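Long-range contact in glycoside hydrolase family 16 protein (Akkermansia muciniphila, PDB 6T2N), which probably acts as an endo-beta-galactosidase that cuts within mucin O-glycans, an early step in mucin breakdown by gut bacteria: residues A163-G168 with N177-M182. Numbering follows the deposited sequence.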
loop_
_atom_site.group_PDB
_atom_site.type_symbol
_atom_site.label_atom_id
_atom_site.label_comp_id
_atom_site.label_asym_id
_atom_site.label_seq_id
_atom_site.Cartn_x
_atom_site.Cartn_y
_atom_site.Cartn_z
ATOM N N ALA A 163 -4.213 -0.478 -4.848
ATOM C CA ALA A 163 -2.855 -0.170 -4.378
ATOM C C ALA A 163 -2.470 -1.147 -3.274
ATOM O O ALA A 163 -3.305 -1.407 -2.405
ATOM C CB ALA A 163 -2.802 1.240 -3.898
ATOM N N ILE A 164 -1.248 -1.667 -3.358
ATOM C CA ILE A 164 -0.482 -2.289 -2.248
ATOM C C ILE A 164 0.673 -1.345 -1.939
ATOM O O ILE A 164 1.492 -1.135 -2.820
ATOM C CB ILE A 164 -0.002 -3.666 -2.705
ATOM C CG1 ILE A 164 -1.207 -4.506 -3.114
ATOM C CG2 ILE A 164 0.889 -4.356 -1.686
ATOM C CD1 ILE A 164 -0.835 -5.611 -4.070
ATOM N N TRP A 165 0.732 -0.798 -0.730
ATOM C CA TRP A 165 1.788 0.182 -0.417
ATOM C C TRP A 165 2.040 0.336 1.087
ATOM O O TRP A 165 1.221 -0.077 1.889
ATOM C CB TRP A 165 1.436 1.470 -1.124
ATOM C CG TRP A 165 0.150 2.039 -0.667
ATOM C CD1 TRP A 165 -1.078 1.492 -0.826
ATOM C CD2 TRP A 165 -0.047 3.287 0.010
ATOM N NE1 TRP A 165 -2.013 2.303 -0.263
ATOM C CE2 TRP A 165 -1.416 3.414 0.245
ATOM C CE3 TRP A 165 0.797 4.302 0.459
ATOM C CZ2 TRP A 165 -1.965 4.505 0.898
ATOM C CZ3 TRP A 165 0.251 5.388 1.092
ATOM C CH2 TRP A 165 -1.117 5.486 1.305
ATOM N N LEU A 166 3.244 0.806 1.409
ATOM C CA LEU A 166 3.801 0.974 2.778
ATOM C C LEU A 166 4.334 2.408 2.951
ATOM O O LEU A 166 4.866 2.964 1.996
ATOM C CB LEU A 166 4.935 -0.031 2.974
ATOM C CG LEU A 166 4.591 -1.488 2.663
ATOM C CD1 LEU A 166 4.970 -1.900 1.237
ATOM C CD2 LEU A 166 5.249 -2.408 3.669
ATOM N N LEU A 167 4.111 2.961 4.142
ATOM C CA LEU A 167 4.544 4.290 4.642
ATOM C C LEU A 167 5.463 4.048 5.841
ATOM O O LEU A 167 5.098 3.174 6.676
ATOM C CB LEU A 167 3.329 5.090 5.123
ATOM C CG LEU A 167 2.444 5.723 4.052
ATOM C CD1 LEU A 167 1.075 6.132 4.623
ATOM C CD2 LEU A 167 3.147 6.903 3.402
ATOM N N GLY A 168 6.578 4.805 5.928
ATOM C CA GLY A 168 7.647 4.697 6.963
ATOM C C GLY A 168 7.231 5.516 8.232
ATOM O O GLY A 168 6.652 6.658 8.150
ATOM N N ASN A 177 9.115 10.828 5.248
ATOM C CA ASN A 177 9.078 9.578 6.044
ATOM C C ASN A 177 9.570 8.400 5.130
ATOM O O ASN A 177 9.963 7.347 5.635
ATOM C CB ASN A 177 7.700 9.396 6.744
ATOM C CG ASN A 177 6.506 9.214 5.835
ATOM O OD1 ASN A 177 6.239 10.043 4.960
ATOM N ND2 ASN A 177 5.751 8.164 6.077
ATOM N N GLY A 178 9.163 8.468 3.854
ATOM C CA GLY A 178 9.194 7.331 2.890
ATOM C C GLY A 178 7.840 6.661 2.541
ATOM O O GLY A 178 6.922 6.578 3.373
ATOM N N GLU A 179 7.769 6.157 1.317
ATOM C CA GLU A 179 6.613 5.464 0.743
ATOM C C GLU A 179 7.098 4.475 -0.315
ATOM O O GLU A 179 7.741 4.889 -1.291
ATOM C CB GLU A 179 5.629 6.452 0.125
ATOM C CG GLU A 179 4.216 5.834 0.005
ATOM C CD GLU A 179 3.232 6.579 -0.894
ATOM O OE1 GLU A 179 3.017 7.817 -0.680
ATOM O OE2 GLU A 179 2.769 5.950 -1.852
ATOM N N ILE A 180 6.698 3.218 -0.152
ATOM C CA ILE A 180 6.998 2.066 -1.056
ATOM C C ILE A 180 5.663 1.565 -1.614
ATOM O O ILE A 180 4.898 0.985 -0.850
ATOM C CB ILE A 180 7.722 0.968 -0.261
ATOM C CG1 ILE A 180 8.892 1.543 0.533
ATOM C CG2 ILE A 180 8.146 -0.185 -1.148
ATOM C CD1 ILE A 180 9.353 0.608 1.601
ATOM N N ASP A 181 5.422 1.847 -2.885
ATOM C CA ASP A 181 4.238 1.480 -3.678
ATOM C C ASP A 181 4.526 0.181 -4.437
ATOM O O ASP A 181 5.084 0.283 -5.574
ATOM C CB ASP A 181 3.970 2.628 -4.658
ATOM C CG ASP A 181 3.767 3.990 -3.962
ATOM O OD1 ASP A 181 3.626 3.974 -2.718
ATOM O OD2 ASP A 181 3.640 5.010 -4.690
ATOM N N MET A 182 4.204 -0.991 -3.864
ATOM C CA MET A 182 4.477 -2.281 -4.571
ATOM C C MET A 182 3.565 -2.337 -5.818
ATOM O O MET A 182 4.078 -2.676 -6.943
ATOM C CB MET A 182 4.325 -3.519 -3.671
ATOM C CG MET A 182 5.023 -3.389 -2.327
ATOM S SD MET A 182 4.831 -4.805 -1.158
ATOM C CE MET A 182 4.791 -6.218 -2.280
#
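Trp165 and Glu179 share one face of an antiparallel strand pair, where the glutamate carboxylate meets the six-membered half of the indole. Glu179 OE2 lies 3.5 Å from Trp165 CE3, and the ring and carboxylate planes stand 56° apart. Glu179 reaches there with CG anti to its backbone N (chi1 -159°) and an extended chain, whose CG runs alongside Leu167, 3.7 Å from Leu167 CD2; the two side chains point the same way. The polar atoms of both residues find their partners elsewhere: Glu179 OE1 accepts from Trp174 NE1, and Trp165 NE1 donates to Asn272 OD1. With an alanine at Glu179, Trp174 NE1 would probably lose its acceptor, and a gap would be likely to open beside Trp165 CE3 and Leu167 CD2. Asp181, beside Trp165 CB, turns OD2 to His198.

On the side of Leu166 and Ile180, where the chain turns a corner, Met182 runs extended through chi2 (178°), which carries SD to 3.8 Å from Leu166 CD1; Ile164 CG2 is 4.0 Å from Met182 SD. The backbones join through paired bonds between Leu166 and Ile180 (2.8 Å for Leu166 N to Ile180 O), then Gly168 N to Gly178 O. Beyond them, Asn177 ND2 grips Gly168 O at 2.7 Å, on a lone pair and nearly within the amide plane. The backbone angles of Gly178 call for glycine.

Glu179, Asp181 and Glu184 match the ExDxxE signature of glycoside hydrolase family 16, whose two glutamates serve as nucleophile and acid/base in relatives, consistent with an active-site face here. Strand 160-168 lies between strands 179-181 and 267-275, and strand 192-198 flanks 179-181 on its other edge. Ile164, Ile180 and Met182 pack on Tyr227 and Met229 of strand 225-231, joining the two sheets of the beta-sandwich.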